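PDB 5VF5: SM80.1 Vicilin from Solanum melongena, which probably serves as a 7S seed storage globulin, a vicilin built from two cupin domains, and carries a bound copper(II) ion. Local coordinates for residues A[355-360]-A[388-393]; A[46-51]-A[126-131]; A[95-100]-A[212-217]; A[267-272]-A[316-321]; A[231-236]-A[346-351]. One frame throughout, in Å; residues are numbered along the deposited sequence.

The five contacts run from the outer end of the C-terminal cupin domain to the junction between the two domains. Along the chain, contacts 2 and 3 interleave and close first. Contact 5 follows, with contact 4 lying between its two segments, and contact 1 comes last. Contacts 1 and 2 are the farthest apart, with centres about 36 Å from each other. Contact 2 belongs to the N-terminal cupin sheet and contact 4 to the C-terminal one, yet they touch through Val51 and Ile46 against Val267. Contact 3 joins segments of both domains and meets contact 5 through a Glu216–Arg234 salt bridge. The chain thus illustrates how a vicilin ties two cupin domains into one unit.

Contact 1 (A[355-360]-A[388-393]); sequences AGRENI and DQSYFV
Arg357 and Glu358 meet Gln389 and Ser390 where the loop leaving strand 351-353 of the C-terminal cupin domain passes the segment entering strand 392-394. Most of the intervening residues form helices 366-373 and 377-385, the helical extension familiar in 7S globulins. Arg357 N donates to Gln389 O (2.9 Å, 164° at the hydrogen), reaching that oxygen from above its carbonyl plane. One residue on, Glu358 N donates to Ser390 OG at 2.9 Å, a hydroxyl placed beside its own backbone N (chi1 -64°). Gly356 brings its CA to 3.3 Å from Gln389 O. A weak bond of 3.4 Å from Arg357 NE to Asp388 O meets the guanidinium at its edge.

Glu358 and Tyr391 lie side by side and point the same way, the carboxylate and ring planes nearly parallel, 6° apart, with Glu358 CG 3.5 Å from Tyr391 OH. Ser390 CB covers the centre of one face of that ring. Farther out, Phe353 meets Tyr391 edge-to-face and Phe220 also packs on it. One water completes the join, donating to Ala355 O and to Glu358 O (2.8 Å) and accepting from Tyr391 N (2.9 Å).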
# COMPACT_ATOMS: atom_id res chain seq x y z
N ALA A 355 10.98 5.57 -23.11
CA ALA A 355 10.42 5.76 -24.46
C ALA A 355 9.34 6.82 -24.33
O ALA A 355 8.92 7.13 -23.22
CB ALA A 355 9.81 4.48 -24.97
N GLY A 356 8.89 7.35 -25.45
CA GLY A 356 7.87 8.39 -25.45
C GLY A 356 8.49 9.75 -25.70
O GLY A 356 9.71 9.93 -25.66
N ARG A 357 7.62 10.72 -25.98
CA ARG A 357 8.11 12.07 -26.31
C ARG A 357 8.98 12.63 -25.19
O ARG A 357 10.04 13.16 -25.44
CB ARG A 357 6.91 12.94 -26.73
CG ARG A 357 7.23 14.39 -26.86
CD ARG A 357 6.03 15.12 -27.44
NE ARG A 357 6.06 15.16 -28.90
CZ ARG A 357 6.85 15.97 -29.62
NH1 ARG A 357 7.75 16.77 -29.04
NH2 ARG A 357 6.77 15.93 -30.94
N GLU A 358 8.53 12.50 -23.95
CA GLU A 358 9.33 12.85 -22.78
C GLU A 358 10.01 11.62 -22.23
O GLU A 358 9.35 10.77 -21.64
CB GLU A 358 8.45 13.46 -21.71
CG GLU A 358 7.82 14.77 -22.11
CD GLU A 358 8.77 15.95 -22.15
OE1 GLU A 358 10.00 15.84 -22.00
OE2 GLU A 358 8.27 17.05 -22.38
N ASN A 359 11.32 11.52 -22.43
CA ASN A 359 12.09 10.39 -21.95
C ASN A 359 13.53 10.78 -21.75
O ASN A 359 13.93 11.86 -22.19
CB ASN A 359 11.92 9.19 -22.88
CG ASN A 359 12.81 9.24 -24.08
OD1 ASN A 359 13.85 8.63 -24.08
ND2 ASN A 359 12.40 9.89 -25.10
N ILE A 360 14.35 9.92 -21.14
CA ILE A 360 15.71 10.29 -20.86
C ILE A 360 16.54 10.63 -22.09
O ILE A 360 17.45 11.45 -22.01
CB ILE A 360 16.43 9.26 -19.99
CG1 ILE A 360 16.51 7.91 -20.68
CG2 ILE A 360 15.76 9.21 -18.62
CD1 ILE A 360 17.41 6.92 -19.99
N ASP A 388 5.03 9.95 -30.46
CA ASP A 388 4.59 11.33 -30.25
C ASP A 388 3.97 11.55 -28.87
O ASP A 388 3.82 12.68 -28.44
CB ASP A 388 3.56 11.71 -31.35
CG ASP A 388 2.43 10.68 -31.49
OD1 ASP A 388 2.71 9.50 -31.83
OD2 ASP A 388 1.27 11.04 -31.24
N GLN A 389 3.57 10.46 -28.22
CA GLN A 389 2.88 10.51 -26.92
C GLN A 389 3.86 10.22 -25.80
O GLN A 389 4.95 9.69 -26.04
CB GLN A 389 1.69 9.54 -26.87
CG GLN A 389 0.50 9.97 -27.73
CD GLN A 389 -0.31 11.11 -27.11
OE1 GLN A 389 -0.93 10.94 -26.06
NE2 GLN A 389 -0.27 12.29 -27.73
N SER A 390 3.47 10.58 -24.59
CA SER A 390 4.28 10.33 -23.39
C SER A 390 3.52 9.59 -22.35
O SER A 390 2.29 9.65 -22.30
CB SER A 390 4.80 11.65 -22.78
OG SER A 390 5.67 12.32 -23.66
N TYR A 391 4.29 8.83 -21.55
CA TYR A 391 3.87 8.25 -20.27
C TYR A 391 2.98 7.04 -20.38
O TYR A 391 3.36 5.93 -19.93
CB TYR A 391 3.21 9.30 -19.35
CG TYR A 391 3.99 10.58 -19.26
CD1 TYR A 391 5.34 10.56 -18.97
CD2 TYR A 391 3.40 11.79 -19.51
CE1 TYR A 391 6.08 11.74 -18.92
CE2 TYR A 391 4.11 12.96 -19.44
CZ TYR A 391 5.44 12.95 -19.15
OH TYR A 391 6.13 14.13 -19.07
N PHE A 392 1.82 7.19 -21.03
CA PHE A 392 0.91 6.07 -21.27
C PHE A 392 0.42 6.11 -22.70
O PHE A 392 0.11 7.19 -23.21
CB PHE A 392 -0.29 6.10 -20.34
CG PHE A 392 0.04 6.22 -18.87
CD1 PHE A 392 0.24 7.46 -18.29
CD2 PHE A 392 0.08 5.11 -18.07
CE1 PHE A 392 0.52 7.58 -16.93
CE2 PHE A 392 0.35 5.22 -16.71
CZ PHE A 392 0.56 6.45 -16.14
N VAL A 393 0.39 4.93 -23.33
CA VAL A 393 0.02 4.83 -24.74
C VAL A 393 -0.83 3.57 -24.95
O VAL A 393 -0.99 2.76 -24.04
CB VAL A 393 1.27 4.80 -25.65
CG1 VAL A 393 2.14 6.01 -25.45
CG2 VAL A 393 2.11 3.57 -25.46
O HOH W 1 7.17 9.04 -22.01

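Contact 2 (A[46-51]-A[126-131]); sequences IEKFRV and AKSVNA
Lys48, Lys127 and Ala126 carry most of the buried surface where strands 49-56 and 120-128 pair antiparallel. Ala126 is the hydrogen-bonded partner of Arg50: Arg50 N donates to Ala126 O and Ala126 N to Arg50 O, both at 2.8 Å. Lys127 forms the adjoining non-hydrogen-bonded pair with Phe49. Its CG, anti to the backbone N (chi1 -171°), comes over one face of the Phe49 ring in a CH-pi contact, 4.0 Å from the centroid and displaced toward the rim. The extended lysine chain then carries CE to 3.9 Å from Lys48 CD, the two like-charged ends remaining apart. Lys48 closes the pairing with its carbonyl, which accepts from Ser128 N at 2.9 Å, while Lys48 CB lies 3.5 Å from Ser128 OG, whose hydroxyl accepts from Gly133 N.

Within the sheet of the N-terminal cupin domain, strand 28-32 flanks 49-56 and strand 69-77 flanks 120-128, while Phe49 packs on Ile344 of strand 337-344 from the second domain.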
# COMPACT_ATOMS: atom_id res chain seq x y z
N ILE A 46 14.28 -3.64 2.12
CA ILE A 46 12.98 -3.24 2.62
C ILE A 46 12.48 -4.13 3.75
O ILE A 46 11.28 -4.16 4.02
CB ILE A 46 11.95 -3.12 1.48
CG1 ILE A 46 11.65 -4.46 0.80
CG2 ILE A 46 12.40 -2.06 0.50
CD1 ILE A 46 10.45 -4.39 -0.15
N GLU A 47 13.40 -4.82 4.42
CA GLU A 47 13.04 -5.81 5.46
C GLU A 47 12.13 -5.30 6.60
O GLU A 47 11.36 -6.03 7.20
CB GLU A 47 14.29 -6.44 6.09
CG GLU A 47 14.02 -7.47 7.18
CD GLU A 47 15.27 -8.01 7.87
OE1 GLU A 47 16.33 -7.33 7.85
OE2 GLU A 47 15.20 -9.12 8.48
N LYS A 48 12.28 -3.98 6.88
CA LYS A 48 11.51 -3.42 8.00
C LYS A 48 10.05 -3.16 7.68
O LYS A 48 9.24 -2.88 8.60
CB LYS A 48 12.17 -2.19 8.59
CG LYS A 48 13.47 -2.47 9.32
CD LYS A 48 14.06 -1.21 9.93
CE LYS A 48 15.29 -1.52 10.75
NZ LYS A 48 15.84 -0.28 11.33
N PHE A 49 9.69 -3.23 6.39
CA PHE A 49 8.37 -2.82 5.95
C PHE A 49 7.45 -4.03 5.76
O PHE A 49 7.88 -5.11 5.34
CB PHE A 49 8.45 -2.01 4.69
CG PHE A 49 9.04 -0.64 4.87
CD1 PHE A 49 8.24 0.41 5.24
CD2 PHE A 49 10.40 -0.44 4.74
CE1 PHE A 49 8.78 1.67 5.44
CE2 PHE A 49 10.95 0.82 4.96
CZ PHE A 49 10.13 1.87 5.27
N ARG A 50 6.18 -3.84 6.09
CA ARG A 50 5.16 -4.84 5.82
C ARG A 50 4.01 -4.17 5.10
O ARG A 50 3.69 -2.99 5.41
CB ARG A 50 4.67 -5.47 7.10
CG ARG A 50 5.73 -6.18 7.93
CD ARG A 50 6.27 -7.44 7.28
NE ARG A 50 5.31 -8.53 7.32
CZ ARG A 50 5.09 -9.32 8.38
NH1 ARG A 50 5.75 -9.13 9.52
NH2 ARG A 50 4.19 -10.30 8.29
N VAL A 51 3.29 -4.92 4.27
CA VAL A 51 2.04 -4.45 3.73
C VAL A 51 0.91 -5.34 4.13
O VAL A 51 1.09 -6.56 4.29
CB VAL A 51 2.04 -4.19 2.19
CG1 VAL A 51 2.97 -3.04 1.83
CG2 VAL A 51 2.34 -5.42 1.40
N ALA A 126 3.37 -0.61 6.91
CA ALA A 126 3.86 -0.39 8.25
C ALA A 126 5.36 -0.62 8.29
O ALA A 126 5.89 -1.43 7.53
CB ALA A 126 3.15 -1.27 9.27
N LYS A 127 6.04 0.12 9.15
CA LYS A 127 7.44 -0.07 9.37
C LYS A 127 7.69 -0.48 10.83
O LYS A 127 7.19 0.18 11.76
CB LYS A 127 8.24 1.24 9.09
CG LYS A 127 9.72 1.02 9.09
CD LYS A 127 10.50 2.30 8.96
CE LYS A 127 11.99 1.99 9.00
NZ LYS A 127 12.80 3.24 8.94
N SER A 128 8.48 -1.53 11.02
CA SER A 128 8.79 -1.98 12.37
C SER A 128 9.63 -0.98 13.14
O SER A 128 10.39 -0.22 12.57
CB SER A 128 9.49 -3.32 12.30
OG SER A 128 10.71 -3.24 11.59
N VAL A 129 9.44 -1.03 14.47
CA VAL A 129 10.36 -0.39 15.42
C VAL A 129 10.99 -1.35 16.39
O VAL A 129 11.92 -0.95 17.08
CB VAL A 129 9.69 0.76 16.17
CG1 VAL A 129 9.09 1.79 15.21
CG2 VAL A 129 8.63 0.28 17.13
N ASN A 130 10.52 -2.60 16.45
CA ASN A 130 11.11 -3.65 17.26
C ASN A 130 12.00 -4.52 16.39
O ASN A 130 12.83 -3.94 15.67
CB ASN A 130 10.04 -4.40 18.06
CG ASN A 130 9.41 -3.53 19.13
OD1 ASN A 130 10.13 -2.80 19.83
ND2 ASN A 130 8.08 -3.65 19.33
N ALA A 131 11.87 -5.84 16.38
CA ALA A 131 12.74 -6.62 15.50
C ALA A 131 12.39 -6.28 14.03
O ALA A 131 11.22 -6.02 13.71
CB ALA A 131 12.56 -8.09 15.76

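Contact 3 (A[95-100]-A[212-217]); sequences LERGDV and NLMKER
The Arg97 guanidinium has the Met214 sulfur over the centre of one face, SD lying 4.1 Å above its plane, and the two chains cross at about a right angle. The methyl CE of Met214 makes the closer approach, 3.2 Å from Arg97 NH1. Met214 is deposited in two conformers, and this placement belongs to the one described here. A second pair of flat groups, the Asn212 amide and the Asp99 carboxylate, is turned almost perpendicular, with planes 87° apart. Asn212 CG is anti to the backbone N (chi1 -169°), where the amide meets the type II beta turn from Glu96 to Asp99. Both acceptors of ND2 lie in or close to the amide plane. One N-H reaches Asp99 OD1 at 2.8 Å, from above the carboxylate plane, and the other reaches Arg97 O at 2.9 Å.

Asn212 OD1 accepts from Met214 N at 2.9 Å, in the carbonyl plane, and so closes an Asx turn. Across from it, Glu96 N donates to Asp99 OD2 (2.8 Å). A water links the two backbones, donating to Gly98 O at 2.7 Å and accepting from Leu213 N at 2.8 Å. The contact joins the turn after strand 90-96 of the first cupin domain to the loop that precedes strand 220-222 of the second.

Bonds at both ends fix the orientation of the Asn212 amide. The N-H donors at each oxygen of Asp99 would be expected to stabilise its negative charge.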
# COMPACT_ATOMS: atom_id res chain seq x y z
N LEU A 95 -13.16 8.74 6.55
CA LEU A 95 -12.30 8.48 5.42
C LEU A 95 -13.08 8.03 4.21
O LEU A 95 -14.09 7.32 4.31
CB LEU A 95 -11.29 7.38 5.78
CG LEU A 95 -10.42 7.61 7.00
CD1 LEU A 95 -9.52 6.39 7.19
CD2 LEU A 95 -9.60 8.87 6.92
N GLU A 96 -12.56 8.39 3.05
CA GLU A 96 -13.16 8.10 1.75
C GLU A 96 -12.07 7.63 0.79
O GLU A 96 -10.87 7.81 1.04
CB GLU A 96 -13.88 9.35 1.20
CG GLU A 96 -14.94 9.92 2.13
CD GLU A 96 -15.58 11.17 1.58
OE1 GLU A 96 -14.93 11.85 0.75
OE2 GLU A 96 -16.72 11.46 2.03
N ARG A 97 -12.50 7.11 -0.35
CA ARG A 97 -11.59 6.55 -1.33
C ARG A 97 -10.53 7.56 -1.74
O ARG A 97 -10.86 8.72 -2.04
CB ARG A 97 -12.35 6.07 -2.57
CG ARG A 97 -11.49 5.27 -3.51
CD ARG A 97 -12.39 4.56 -4.48
NE ARG A 97 -12.89 5.53 -5.42
CZ ARG A 97 -12.28 5.85 -6.56
NH1 ARG A 97 -12.85 6.76 -7.35
NH2 ARG A 97 -11.12 5.29 -6.93
N GLY A 98 -9.27 7.14 -1.71
CA GLY A 98 -8.15 7.94 -2.03
C GLY A 98 -7.49 8.65 -0.86
O GLY A 98 -6.40 9.23 -1.01
N ASP A 99 -8.14 8.62 0.30
CA ASP A 99 -7.55 9.25 1.48
C ASP A 99 -6.29 8.50 1.93
O ASP A 99 -6.25 7.25 1.92
CB ASP A 99 -8.51 9.29 2.64
CG ASP A 99 -9.59 10.36 2.52
OD1 ASP A 99 -9.51 11.29 1.66
OD2 ASP A 99 -10.53 10.29 3.37
N VAL A 100 -5.31 9.28 2.32
CA VAL A 100 -4.05 8.83 2.87
C VAL A 100 -3.91 9.36 4.27
O VAL A 100 -4.07 10.55 4.48
CB VAL A 100 -2.85 9.32 2.03
CG1 VAL A 100 -1.54 8.85 2.62
CG2 VAL A 100 -3.00 8.90 0.56
N ASN A 212 -5.86 13.84 0.29
CA ASN A 212 -6.44 13.15 -0.88
C ASN A 212 -6.08 13.95 -2.12
O ASN A 212 -6.33 15.16 -2.18
CB ASN A 212 -7.94 13.05 -0.68
CG ASN A 212 -8.63 12.14 -1.68
OD1 ASN A 212 -8.46 12.30 -2.88
ND2 ASN A 212 -9.46 11.17 -1.18
N LEU A 213 -5.45 13.29 -3.09
CA LEU A 213 -4.98 13.97 -4.30
C LEU A 213 -5.82 13.63 -5.53
O LEU A 213 -5.45 14.03 -6.63
CB LEU A 213 -3.51 13.58 -4.56
CG LEU A 213 -2.44 14.11 -3.58
CD1 LEU A 213 -2.43 13.40 -2.22
CD2 LEU A 213 -1.05 13.97 -4.20
N MET A 214 -6.95 12.93 -5.33
CA MET A 214 -7.74 12.36 -6.43
C MET A 214 -8.17 13.41 -7.44
O MET A 214 -8.20 13.15 -8.64
CB MET A 214 -9.00 11.66 -5.91
CG MET A 214 -8.81 10.22 -5.45
SD MET A 214 -10.41 9.39 -5.22
CE MET A 214 -11.02 9.36 -6.90
N LYS A 215 -8.47 14.61 -6.95
CA LYS A 215 -9.01 15.72 -7.79
C LYS A 215 -7.93 16.61 -8.45
O LYS A 215 -8.24 17.50 -9.25
CB LYS A 215 -9.97 16.60 -6.98
CG LYS A 215 -11.27 15.90 -6.61
CD LYS A 215 -12.14 16.80 -5.76
CE LYS A 215 -13.60 16.36 -5.78
NZ LYS A 215 -14.45 17.28 -4.98
N GLU A 216 -6.67 16.35 -8.12
CA GLU A 216 -5.56 17.12 -8.66
C GLU A 216 -5.22 16.65 -10.06
O GLU A 216 -5.52 15.51 -10.44
CB GLU A 216 -4.33 16.99 -7.76
CG GLU A 216 -4.59 17.54 -6.36
CD GLU A 216 -3.39 17.50 -5.46
OE1 GLU A 216 -2.27 17.20 -5.93
OE2 GLU A 216 -3.57 17.80 -4.27
N ARG A 217 -4.52 17.51 -10.79
CA ARG A 217 -3.97 17.14 -12.10
C ARG A 217 -2.90 16.07 -11.86
O ARG A 217 -2.14 16.14 -10.89
CB ARG A 217 -3.38 18.37 -12.82
CG ARG A 217 -4.38 19.51 -13.06
CD ARG A 217 -5.71 19.05 -13.64
NE ARG A 217 -5.51 18.15 -14.78
CZ ARG A 217 -6.40 17.28 -15.25
NH1 ARG A 217 -6.08 16.52 -16.31
NH2 ARG A 217 -7.60 17.14 -14.69
O HOH W 2 -5.16 10.50 -3.07

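Contact 4 (A[267-272]-A[316-321]); sequences VVMVVE and GDVLVI
The antiparallel ladder between strands 265-272 and 318-321, with Val268 and Leu319 as its hydrogen-bonded pair, forms part of a sheet of the C-terminal cupin domain. Val268 N donates to Leu319 O and Leu319 N returns to Val268 O, each at 2.9 Å. Val268 O also receives a CA-H...O contact from Val318 (CA to O 3.1 Å). The ladder extends into the residues before strand 318-321: Val270 N meets Asp317 O at 3.0 Å and Gly316 N meets Val270 O at 2.9 Å. Gly316 turns there with positive phi (89°), and the Asp317 carboxylate accepts from Ser16 N and forms a salt bridge with Lys15.

The side chains alternate between the two faces. On one, Val267 and Val318 cross obliquely with their CG1 methyls 3.7 Å apart, each anti to its own backbone N (chi1 -176° for Val267 and 166° for Val318), and Met269 CB rests 4.0 Å from Val318 CG2. Phe121 and Tyr123 of the first domain cover Met269 on this face. On the other, Val268 CG2 touches Ile321 CD1 (3.7 Å). Ile327 and Phe329 of strand 327-331 pack on Leu319 and Ile321, and the Ile321 side chain is about 9 Å from the copper ion bound by Cys281, His283 and His325. One sheet face turned inward to the barrel and the other toward the neighbouring domain is consistent with the bicupin architecture of vicilins.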
# COMPACT_ATOMS: atom_id res chain seq x y z
N VAL A 267 6.26 -0.85 -3.63
CA VAL A 267 5.45 -2.01 -3.29
C VAL A 267 4.06 -1.74 -3.81
O VAL A 267 3.32 -0.92 -3.24
CB VAL A 267 5.43 -2.29 -1.77
CG1 VAL A 267 4.66 -3.55 -1.50
CG2 VAL A 267 6.85 -2.42 -1.20
N VAL A 268 3.76 -2.36 -4.96
CA VAL A 268 2.60 -2.04 -5.79
C VAL A 268 1.49 -3.04 -5.54
O VAL A 268 1.74 -4.23 -5.67
CB VAL A 268 3.01 -2.08 -7.28
CG1 VAL A 268 1.82 -1.91 -8.20
CG2 VAL A 268 4.09 -1.02 -7.50
N MET A 269 0.32 -2.59 -5.13
CA MET A 269 -0.85 -3.53 -5.01
C MET A 269 -1.97 -3.16 -5.91
O MET A 269 -2.37 -2.00 -6.11
CB MET A 269 -1.50 -3.62 -3.64
CG MET A 269 -2.62 -4.71 -3.56
SD MET A 269 -3.34 -4.88 -1.94
CE MET A 269 -4.21 -3.35 -1.84
N VAL A 270 -2.46 -4.20 -6.56
CA VAL A 270 -3.49 -4.04 -7.58
C VAL A 270 -4.82 -3.87 -6.89
O VAL A 270 -5.18 -4.65 -6.02
CB VAL A 270 -3.58 -5.25 -8.51
CG1 VAL A 270 -4.61 -5.03 -9.59
CG2 VAL A 270 -2.22 -5.54 -9.12
N VAL A 271 -5.53 -2.80 -7.27
CA VAL A 271 -6.87 -2.50 -6.75
C VAL A 271 -7.99 -2.82 -7.74
O VAL A 271 -9.07 -3.15 -7.28
CB VAL A 271 -6.99 -1.14 -6.11
CG1 VAL A 271 -5.99 -1.06 -4.96
CG2 VAL A 271 -6.74 -0.05 -7.10
N GLU A 272 -7.73 -2.68 -9.05
CA GLU A 272 -8.71 -2.90 -10.11
C GLU A 272 -8.03 -3.49 -11.31
O GLU A 272 -6.94 -3.04 -11.65
CB GLU A 272 -9.42 -1.58 -10.55
CG GLU A 272 -10.31 -0.98 -9.48
CD GLU A 272 -10.77 0.45 -9.76
OE1 GLU A 272 -10.83 0.87 -10.92
OE2 GLU A 272 -11.06 1.18 -8.78
N GLY A 316 -5.41 -7.53 -5.73
CA GLY A 316 -4.88 -7.96 -4.44
C GLY A 316 -3.44 -8.49 -4.49
O GLY A 316 -2.83 -8.71 -3.45
N ASP A 317 -2.90 -8.69 -5.69
CA ASP A 317 -1.52 -9.10 -5.85
C ASP A 317 -0.60 -7.92 -5.59
O ASP A 317 -0.97 -6.75 -5.83
CB ASP A 317 -1.23 -9.58 -7.27
CG ASP A 317 -1.91 -10.90 -7.62
OD1 ASP A 317 -2.40 -11.63 -6.74
OD2 ASP A 317 -1.92 -11.16 -8.85
N VAL A 318 0.61 -8.23 -5.18
CA VAL A 318 1.69 -7.27 -4.98
C VAL A 318 2.88 -7.55 -5.88
O VAL A 318 3.29 -8.70 -6.05
CB VAL A 318 2.10 -7.25 -3.49
CG1 VAL A 318 3.41 -6.54 -3.25
CG2 VAL A 318 0.98 -6.66 -2.66
N LEU A 319 3.45 -6.48 -6.44
CA LEU A 319 4.73 -6.56 -7.08
C LEU A 319 5.67 -5.58 -6.41
O LEU A 319 5.32 -4.41 -6.29
CB LEU A 319 4.65 -6.20 -8.56
CG LEU A 319 5.92 -6.36 -9.37
CD1 LEU A 319 6.42 -7.80 -9.47
CD2 LEU A 319 5.74 -5.78 -10.75
N VAL A 320 6.87 -6.02 -6.07
CA VAL A 320 7.91 -5.14 -5.57
C VAL A 320 8.77 -4.76 -6.79
O VAL A 320 9.30 -5.64 -7.48
CB VAL A 320 8.75 -5.80 -4.48
CG1 VAL A 320 9.92 -4.91 -4.10
CG2 VAL A 320 7.87 -6.14 -3.27
N ILE A 321 8.92 -3.47 -7.02
CA ILE A 321 9.78 -2.97 -8.09
C ILE A 321 11.03 -2.39 -7.40
O ILE A 321 10.95 -1.25 -6.86
CB ILE A 321 9.12 -1.85 -8.92
CG1 ILE A 321 7.65 -2.20 -9.32
CG2 ILE A 321 10.02 -1.56 -10.14
CD1 ILE A 321 6.94 -1.01 -9.93

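Contact 5 (A[231-236]-A[346-351]); sequences SPERFE and AMFNRK. With ACT (acetate ion), chain C.
Glu233 and Met347 make the close-packed part of this contact, with Glu233 CD 3.3 Å from Met347 SD. Beside them Pro232 has its CG 3.7 Å from Met347 N and its CD 3.8 Å from Ala346 CB. Glu233 bends at chi2 (91°), which places CD beside the sulfur. From there OE2 accepts from Phe348 N at 2.8 Å, the N-H coming from above the carboxylate plane.

That N-H lies within a type II beta turn from Ala346 to Asn349, in the loop that links strand 337-344 to strand 351-353 of the C-terminal cupin domain. In the same turn, Met347 N donates to Asp242 OD1.

The other side is looser and watered. Arg350, in one of two deposited conformers, forms a salt bridge through NH1 to Glu233 OE2 at 3.3 Å, approaching from the carboxylate face opposite Phe348 N. NH1 also donates to Asn349 O, 2.9 Å away. A water at the guanidinium edge joins Arg350 and Glu233. A second water donates to Glu233 OE1 (2.9 Å) and to Ala346 O. Beyond them Lys351 NZ donates to an oxygen of an acetate ion at 2.8 Å; the acetate, probably from the crystallisation liquor, is also bonded by Tyr259, Asn261 and Arg266.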
# COMPACT_ATOMS: atom_id res chain seq x y z
N SER A 231 4.33 12.72 -2.23
CA SER A 231 5.75 12.62 -1.94
C SER A 231 6.06 13.23 -0.59
O SER A 231 5.37 14.18 -0.16
CB SER A 231 6.58 13.41 -2.97
OG SER A 231 6.40 14.83 -2.80
N PRO A 232 7.12 12.75 0.07
CA PRO A 232 7.55 13.41 1.31
C PRO A 232 8.06 14.82 1.09
O PRO A 232 8.11 15.58 2.05
CB PRO A 232 8.62 12.46 1.86
CG PRO A 232 9.14 11.77 0.65
CD PRO A 232 8.00 11.62 -0.26
N GLU A 233 8.47 15.17 -0.13
CA GLU A 233 8.85 16.56 -0.41
C GLU A 233 7.69 17.48 -0.10
O GLU A 233 7.87 18.57 0.44
CB GLU A 233 9.25 16.71 -1.89
CG GLU A 233 10.65 16.26 -2.25
CD GLU A 233 10.76 14.81 -2.69
OE1 GLU A 233 9.86 14.01 -2.31
OE2 GLU A 233 11.76 14.49 -3.38
N ARG A 234 6.49 17.07 -0.50
CA ARG A 234 5.28 17.86 -0.30
C ARG A 234 4.54 17.66 1.01
O ARG A 234 3.98 18.61 1.55
CB ARG A 234 4.34 17.60 -1.48
CG ARG A 234 3.01 18.30 -1.39
CD ARG A 234 2.22 18.18 -2.65
NE ARG A 234 0.89 18.74 -2.45
CZ ARG A 234 -0.17 18.46 -3.20
NH1 ARG A 234 -0.08 17.65 -4.26
NH2 ARG A 234 -1.34 19.01 -2.91
N PHE A 235 4.50 16.42 1.49
CA PHE A 235 3.69 16.03 2.62
C PHE A 235 4.59 15.69 3.78
O PHE A 235 5.18 14.59 3.83
CB PHE A 235 2.81 14.85 2.23
CG PHE A 235 1.72 15.24 1.28
CD1 PHE A 235 0.55 15.84 1.75
CD2 PHE A 235 1.88 15.08 -0.06
CE1 PHE A 235 -0.43 16.25 0.86
CE2 PHE A 235 0.89 15.45 -0.96
CZ PHE A 235 -0.27 16.03 -0.49
N GLU A 236 4.71 16.61 4.73
CA GLU A 236 5.63 16.46 5.84
C GLU A 236 5.31 15.18 6.67
O GLU A 236 6.21 14.56 7.23
CB GLU A 236 5.59 17.72 6.72
CG GLU A 236 4.42 17.82 7.67
N ALA A 346 11.76 7.37 -0.52
CA ALA A 346 11.07 8.16 -1.52
C ALA A 346 11.65 9.56 -1.79
O ALA A 346 11.59 10.02 -2.94
CB ALA A 346 9.62 8.31 -1.16
N MET A 347 12.22 10.23 -0.78
CA MET A 347 12.71 11.56 -1.02
C MET A 347 13.78 11.50 -2.11
O MET A 347 14.67 10.64 -2.09
CB MET A 347 13.34 12.17 0.23
CG MET A 347 13.60 13.64 0.03
SD MET A 347 12.13 14.63 0.36
CE MET A 347 12.25 14.79 2.11
N PHE A 348 13.68 12.45 -3.03
CA PHE A 348 14.61 12.63 -4.15
C PHE A 348 14.39 11.63 -5.29
O PHE A 348 15.12 11.68 -6.29
CB PHE A 348 16.10 12.65 -3.69
CG PHE A 348 16.35 13.54 -2.50
CD1 PHE A 348 16.00 14.86 -2.57
CD2 PHE A 348 16.85 13.04 -1.30
CE1 PHE A 348 16.20 15.73 -1.48
CE2 PHE A 348 17.05 13.87 -0.20
CZ PHE A 348 16.72 15.23 -0.30
N ASN A 349 13.40 10.73 -5.14
CA ASN A 349 13.08 9.81 -6.24
C ASN A 349 12.56 10.54 -7.46
O ASN A 349 11.72 11.46 -7.35
CB ASN A 349 12.05 8.79 -5.83
CG ASN A 349 11.84 7.72 -6.91
OD1 ASN A 349 12.76 6.93 -7.20
ND2 ASN A 349 10.63 7.71 -7.54
N ARG A 350 13.02 10.11 -8.63
CA ARG A 350 12.47 10.59 -9.88
C ARG A 350 12.16 9.41 -10.81
O ARG A 350 12.85 8.36 -10.81
CB ARG A 350 13.38 11.63 -10.52
CG ARG A 350 13.66 12.86 -9.65
CD ARG A 350 12.44 13.74 -9.42
NE ARG A 350 12.76 15.00 -8.70
CZ ARG A 350 12.73 15.15 -7.39
NH1 ARG A 350 12.34 14.16 -6.58
NH2 ARG A 350 13.05 16.34 -6.88
N LYS A 351 11.06 9.57 -11.54
CA LYS A 351 10.67 8.68 -12.62
C LYS A 351 11.47 9.02 -13.85
O LYS A 351 11.57 10.20 -14.23
CB LYS A 351 9.20 8.82 -13.00
CG LYS A 351 8.24 8.34 -11.97
CD LYS A 351 7.73 7.01 -12.35
CE LYS A 351 6.68 6.41 -11.41
NZ LYS A 351 7.14 6.38 -9.99
C ACT C . 5.59 3.47 -9.26
O ACT C . 5.64 4.52 -8.56
OXT ACT C . 6.58 3.12 -9.94
CH3 ACT C . 4.36 2.61 -9.36
O HOH W 3 9.60 11.54 -3.73
O HOH W 4 13.48 16.21 -4.03